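Local coordinates for macrophage migration inhibitory factor-like protein (PDB 3FWT), which belongs to the macrophage migration inhibitory factor family, small alpha/beta proteins that assemble as trimers, and is named as a MIF-like protein of Leishmania major, at residues 28-33 and 75-80; 96-101 and 116-121. All coordinates share one frame; numbering follows the deposited sequence.

Contact 1: 28-33 and 75-80; sequences VSVSLD and TAPAAY
Val28 and Ala79 meet as a non-hydrogen-bonded antiparallel pair at the end of the central sheet, where strand 22-28 runs out into the loop before helix 34-52 and strand 79-85 begins. Their side chains lie on the same face of the sheet, the one that packs toward helix 92-109, and Val28 CG1 touches Ala79 CB at 3.8 Å. Val28 holds that methyl anti to its own carbonyl carbon (chi1 -55°), which swings it across to the neighbouring strand. One step further the pairing weakens: Ser29 N gives Ala78 O a long, weak hydrogen bond of 3.4 Å, though a fairly straight one at 163°. In the MIF fold these two strands sit side by side within a mixed sheet backed by two helices, and here the two segments part at the end of the strands. Ser29 turns its hydroxyl back over the 75-80 backbone, with OG 3.2 Å from Pro77 CA. The Ser29 torsion of 50° tucks OG between the backbone N and carbonyl carbon. From there it also reaches a water, 2.8 Å from Ser29 OG, which can donate to Ala76 O at 2.7 Å and so probably bridges the two segments. Arg115 grips the same turn through hydrogen bonds to Ala76 O and Pro77 O. Beyond Ser29, the side chains of Val30 and Pro77 cross at about a right angle, and Val30 CG1 rests on the proline ring, 3.6 Å from Pro77 CB and 3.9 Å from Pro77 CG.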
loop_
_atom_site.group_PDB
_atom_site.type_symbol
_atom_site.label_atom_id
_atom_site.label_comp_id
_atom_site.label_asym_id
_atom_site.label_seq_id
_atom_site.Cartn_x
_atom_site.Cartn_y
_atom_site.Cartn_z
ATOM N N VAL A 28 11.149 -1.295 3.867
ATOM C CA VAL A 28 12.227 -1.535 4.826
ATOM C C VAL A 28 12.808 -0.236 5.361
ATOM O O VAL A 28 12.849 0.769 4.658
ATOM C CB VAL A 28 13.304 -2.480 4.285
ATOM C CG1 VAL A 28 12.628 -3.765 3.840
ATOM C CG2 VAL A 28 14.116 -1.957 3.057
ATOM N N SER A 29 13.186 -0.253 6.651
ATOM C CA SER A 29 13.805 0.937 7.256
ATOM C C SER A 29 15.301 1.072 6.974
ATOM O O SER A 29 15.848 2.161 7.116
ATOM C CB SER A 29 13.572 0.965 8.742
ATOM O OG SER A 29 13.940 -0.295 9.286
ATOM N N VAL A 30 15.942 0.000 6.509
ATOM C CA VAL A 30 17.330 0.041 6.042
ATOM C C VAL A 30 17.479 0.547 4.591
ATOM O O VAL A 30 16.520 0.649 3.851
ATOM C CB VAL A 30 17.961 -1.369 6.063
ATOM C CG1 VAL A 30 17.706 -2.073 7.357
ATOM C CG2 VAL A 30 17.370 -2.264 4.923
ATOM N N SER A 31 18.710 0.843 4.189
ATOM C CA SER A 31 18.975 1.271 2.844
ATOM C C SER A 31 19.268 0.034 2.006
ATOM O O SER A 31 19.886 -0.901 2.504
ATOM C CB SER A 31 20.179 2.226 2.880
ATOM O OG SER A 31 20.637 2.548 1.596
ATOM N N LEU A 32 18.805 -0.029 0.769
ATOM C CA LEU A 32 19.060 -1.225 -0.036
ATOM C C LEU A 32 19.913 -0.708 -1.173
ATOM O O LEU A 32 19.840 0.479 -1.502
ATOM C CB LEU A 32 17.754 -1.781 -0.611
ATOM C CG LEU A 32 16.787 -2.334 0.381
ATOM C CD1 LEU A 32 15.447 -2.672 -0.401
ATOM C CD2 LEU A 32 17.400 -3.512 0.996
ATOM N N ASP A 33 20.754 -1.534 -1.760
ATOM C CA ASP A 33 21.437 -1.072 -2.967
ATOM C C ASP A 33 20.949 -1.878 -4.132
ATOM O O ASP A 33 20.059 -2.727 -3.996
ATOM C CB ASP A 33 22.954 -1.169 -2.861
ATOM C CG ASP A 33 23.435 -2.607 -2.513
ATOM O OD1 ASP A 33 22.676 -3.599 -2.758
ATOM O OD2 ASP A 33 24.558 -2.708 -1.989
ATOM N N THR A 75 12.726 1.450 16.817
ATOM C CA THR A 75 12.972 1.661 15.398
ATOM C C THR A 75 14.191 0.956 14.820
ATOM O O THR A 75 14.665 1.346 13.763
ATOM C CB THR A 75 12.882 3.165 15.070
ATOM O OG1 THR A 75 13.687 3.868 15.994
ATOM C CG2 THR A 75 11.433 3.599 15.257
ATOM N N ALA A 76 14.688 -0.132 15.454
ATOM C CA ALA A 76 15.708 -0.935 14.780
ATOM C C ALA A 76 15.107 -1.481 13.486
ATOM O O ALA A 76 13.876 -1.522 13.389
ATOM C CB ALA A 76 16.190 -2.111 15.696
ATOM N N PRO A 77 15.955 -1.918 12.540
ATOM C CA PRO A 77 15.550 -2.349 11.207
ATOM C C PRO A 77 14.375 -3.351 11.309
ATOM O O PRO A 77 14.383 -4.293 12.133
ATOM C CB PRO A 77 16.788 -3.042 10.666
ATOM C CG PRO A 77 17.874 -2.328 11.260
ATOM C CD PRO A 77 17.433 -1.884 12.657
ATOM N N ALA A 78 13.330 -3.073 10.560
ATOM C CA ALA A 78 12.194 -3.954 10.473
ATOM C C ALA A 78 11.682 -3.904 9.002
ATOM O O ALA A 78 12.089 -3.036 8.195
ATOM C CB ALA A 78 11.111 -3.380 11.405
ATOM N N ALA A 79 10.797 -4.828 8.644
ATOM C CA ALA A 79 10.320 -4.880 7.272
ATOM C C ALA A 79 8.837 -5.142 7.224
ATOM O O ALA A 79 8.308 -5.840 8.100
ATOM C CB ALA A 79 11.067 -6.031 6.505
ATOM N N TYR A 80 8.170 -4.687 6.154
ATOM C CA TYR A 80 6.756 -5.077 5.918
ATOM C C TYR A 80 6.671 -5.411 4.451
ATOM O O TYR A 80 7.203 -4.633 3.607
ATOM C CB TYR A 80 5.819 -3.897 6.283
ATOM C CG TYR A 80 4.480 -3.941 5.612
ATOM C CD1 TYR A 80 3.396 -4.610 6.171
ATOM C CD2 TYR A 80 4.306 -3.347 4.381
ATOM C CE1 TYR A 80 2.157 -4.613 5.509
ATOM C CE2 TYR A 80 3.086 -3.365 3.724
ATOM C CZ TYR A 80 2.023 -3.999 4.305
ATOM O OH TYR A 80 0.828 -4.075 3.586
HETATM O O HOH W 1 12.544 -0.036 11.644
#

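Contact 2: 96-101 and 116-121; sequences MMTPRI and IYVFYY
Helix segment 96-101 runs roughly antiparallel, at 145° between N-to-C directions, to strand segment 116-121, their axes 9.3 Å apart at closest approach. This is the helix of a beta-alpha-beta unit, strand 79-85, helix 92-109 and strand 116-128, laid against its own second strand in the buried core of the MIF fold. Val118 and Tyr120, alternate residues of the strand, both point at the helix. One helical turn on from Met97, Ile101 crosses Val118 obliquely, Ile101 CG2 lying 3.9 Å from Val118 CG2, while Ile101 CD1 extends on to Tyr120 OH at 3.7 Å. The tyrosine reaches in from the strand with its phenol oxygen leading, and Met97, Thr98 and Ile101 gather round that end of the ring. Met97 makes an oblique Met-aromatic contact: its sulfur stands 5.3 Å from the centroid of the Tyr120 ring, 73° off the normal, and Met97 SD approaches Tyr120 CE2 to 4.0 Å. Thr98 approaches from the ring edge, near its plane. With OG1 beside its backbone N and anti to the carbonyl carbon (chi1 -70°), the threonine hydroxyl faces the phenol. Asn132 ND2 of the second subunit also hydrogen-bonds Thr98 OG1, tying this helix-strand junction to the trimer interface. Across the contact, Thr98 OG1 and Tyr120 OH share a hydrogen bond of 2.7 Å, in which either hydroxyl could be the donor.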
loop_
_atom_site.group_PDB
_atom_site.type_symbol
_atom_site.label_atom_id
_atom_site.label_comp_id
_atom_site.label_asym_id
_atom_site.label_seq_id
_atom_site.Cartn_x
_atom_site.Cartn_y
_atom_site.Cartn_z
ATOM N N MET A 96 3.270 -21.212 2.983
ATOM C CA MET A 96 4.548 -21.679 2.454
ATOM C C MET A 96 5.474 -20.505 2.054
ATOM O O MET A 96 6.727 -20.593 2.126
ATOM C CB MET A 96 4.365 -22.626 1.272
ATOM C CG MET A 96 3.687 -23.958 1.556
ATOM S SD MET A 96 4.620 -24.978 2.736
ATOM C CE MET A 96 3.459 -24.720 4.035
ATOM N N MET A 97 4.850 -19.390 1.699
ATOM C CA MET A 97 5.600 -18.283 1.136
ATOM C C MET A 97 6.281 -17.470 2.240
ATOM O O MET A 97 7.391 -17.034 2.094
ATOM C CB MET A 97 4.650 -17.416 0.334
ATOM C CG MET A 97 4.183 -18.085 -0.973
ATOM S SD MET A 97 3.013 -17.101 -1.886
ATOM C CE MET A 97 4.144 -15.860 -2.616
ATOM N N THR A 98 5.578 -17.222 3.326
ATOM C CA THR A 98 6.082 -16.321 4.362
ATOM C C THR A 98 7.489 -16.663 4.863
ATOM O O THR A 98 8.374 -15.801 4.906
ATOM C CB THR A 98 5.067 -16.299 5.473
ATOM O OG1 THR A 98 3.897 -15.619 5.007
ATOM C CG2 THR A 98 5.594 -15.655 6.766
ATOM N N PRO A 99 7.724 -17.937 5.219
ATOM C CA PRO A 99 9.040 -18.212 5.752
ATOM C C PRO A 99 10.139 -17.982 4.701
ATOM O O PRO A 99 11.244 -17.605 5.066
ATOM C CB PRO A 99 8.955 -19.690 6.223
ATOM C CG PRO A 99 7.578 -20.178 5.861
ATOM C CD PRO A 99 6.731 -18.982 5.521
ATOM N N ARG A 100 9.838 -18.188 3.416
ATOM C CA ARG A 100 10.820 -17.915 2.352
ATOM C C ARG A 100 11.052 -16.423 2.152
ATOM O O ARG A 100 12.200 -16.006 2.093
ATOM C CB ARG A 100 10.452 -18.634 1.056
ATOM C CG ARG A 100 10.314 -20.172 1.324
ATOM C CD ARG A 100 9.930 -20.914 0.104
ATOM N NE ARG A 100 10.974 -20.778 -0.889
ATOM C CZ ARG A 100 10.922 -21.269 -2.124
ATOM N NH1 ARG A 100 9.877 -21.976 -2.527
ATOM N NH2 ARG A 100 11.923 -21.035 -2.952
ATOM N N ILE A 101 9.950 -15.639 2.167
ATOM C CA ILE A 101 10.065 -14.208 2.007
ATOM C C ILE A 101 10.889 -13.632 3.147
ATOM O O ILE A 101 11.871 -12.879 2.902
ATOM C CB ILE A 101 8.661 -13.608 1.944
ATOM C CG1 ILE A 101 8.039 -13.970 0.564
ATOM C CG2 ILE A 101 8.610 -12.075 2.205
ATOM C CD1 ILE A 101 6.520 -13.623 0.577
ATOM N N ILE A 116 9.654 -8.874 10.973
ATOM C CA ILE A 116 9.224 -8.887 9.551
ATOM C C ILE A 116 7.729 -9.205 9.511
ATOM O O ILE A 116 7.302 -10.237 10.086
ATOM C CB ILE A 116 9.980 -9.953 8.700
ATOM C CG1 ILE A 116 11.472 -9.603 8.587
ATOM C CG2 ILE A 116 9.373 -10.019 7.280
ATOM C CD1 ILE A 116 12.336 -10.827 7.983
ATOM N N TYR A 117 6.917 -8.333 8.919
ATOM C CA TYR A 117 5.471 -8.619 8.732
ATOM C C TYR A 117 5.224 -8.910 7.250
ATOM O O TYR A 117 5.777 -8.219 6.352
ATOM C CB TYR A 117 4.611 -7.436 9.176
ATOM C CG TYR A 117 4.080 -7.467 10.579
ATOM C CD1 TYR A 117 4.591 -8.339 11.519
ATOM C CD2 TYR A 117 3.105 -6.558 10.976
ATOM C CE1 TYR A 117 4.101 -8.372 12.772
ATOM C CE2 TYR A 117 2.580 -6.571 12.230
ATOM C CZ TYR A 117 3.093 -7.474 13.122
ATOM O OH TYR A 117 2.581 -7.506 14.351
ATOM N N VAL A 118 4.468 -9.964 6.945
ATOM C CA VAL A 118 4.058 -10.214 5.536
ATOM C C VAL A 118 2.523 -10.320 5.488
ATOM O O VAL A 118 1.942 -11.075 6.303
ATOM C CB VAL A 118 4.699 -11.465 4.949
ATOM C CG1 VAL A 118 4.439 -11.583 3.372
ATOM C CG2 VAL A 118 6.211 -11.439 5.213
ATOM N N PHE A 119 1.867 -9.499 4.648
ATOM C CA PHE A 119 0.409 -9.559 4.475
ATOM C C PHE A 119 0.039 -9.885 3.020
ATOM O O PHE A 119 0.670 -9.390 2.102
ATOM C CB PHE A 119 -0.233 -8.215 4.784
ATOM C CG PHE A 119 -0.223 -7.866 6.219
ATOM C CD1 PHE A 119 0.967 -7.559 6.856
ATOM C CD2 PHE A 119 -1.403 -7.757 6.925
ATOM C CE1 PHE A 119 0.943 -7.217 8.154
ATOM C CE2 PHE A 119 -1.405 -7.416 8.251
ATOM C CZ PHE A 119 -0.223 -7.149 8.848
ATOM N N TYR A 120 -0.992 -10.714 2.805
ATOM C CA TYR A 120 -1.371 -11.103 1.464
ATOM C C TYR A 120 -2.795 -10.586 1.160
ATOM O O TYR A 120 -3.780 -10.766 1.961
ATOM C CB TYR A 120 -1.372 -12.653 1.271
ATOM C CG TYR A 120 -0.067 -13.306 1.595
ATOM C CD1 TYR A 120 0.400 -13.321 2.873
ATOM C CD2 TYR A 120 0.748 -13.812 0.589
ATOM C CE1 TYR A 120 1.614 -13.902 3.174
ATOM C CE2 TYR A 120 1.916 -14.383 0.852
ATOM C CZ TYR A 120 2.364 -14.435 2.153
ATOM O OH TYR A 120 3.561 -14.978 2.429
ATOM N N TYR A 121 -2.917 -9.935 0.023
ATOM C CA TYR A 121 -4.228 -9.481 -0.431
ATOM C C TYR A 121 -4.483 -9.976 -1.854
ATOM O O TYR A 121 -3.577 -10.343 -2.595
ATOM C CB TYR A 121 -4.361 -7.949 -0.414
ATOM C CG TYR A 121 -4.149 -7.384 0.957
ATOM C CD1 TYR A 121 -2.920 -6.860 1.326
ATOM C CD2 TYR A 121 -5.164 -7.389 1.897
ATOM C CE1 TYR A 121 -2.713 -6.411 2.613
ATOM C CE2 TYR A 121 -4.963 -6.931 3.157
ATOM C CZ TYR A 121 -3.751 -6.435 3.532
ATOM O OH TYR A 121 -3.597 -5.967 4.817
#

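Overall arrangement
Contacts 1 and 2 have centres 16 Å apart and meet where strands 79-85 and 116-128 lie side by side in one sheet. Ala79 O and Tyr117 N are 3.0 Å apart, a probable hydrogen bond, and Ala79 CB packs on Ile116 CG1 at 4.2 Å. On the other side of the sheet, Tyr80 CE1 comes within 3.5 Å of Phe119 CD1. Along the chain they follow in series, both segments of contact 1 preceding those of contact 2: the first lies at the strand ends, the second in the core. Both reach across the interface: Tyr80 hydrogen-bonds Glu84 and Arg82 of the second subunit, while Tyr117, Val118 and Phe119 extend the sheet into it as an antiparallel ladder.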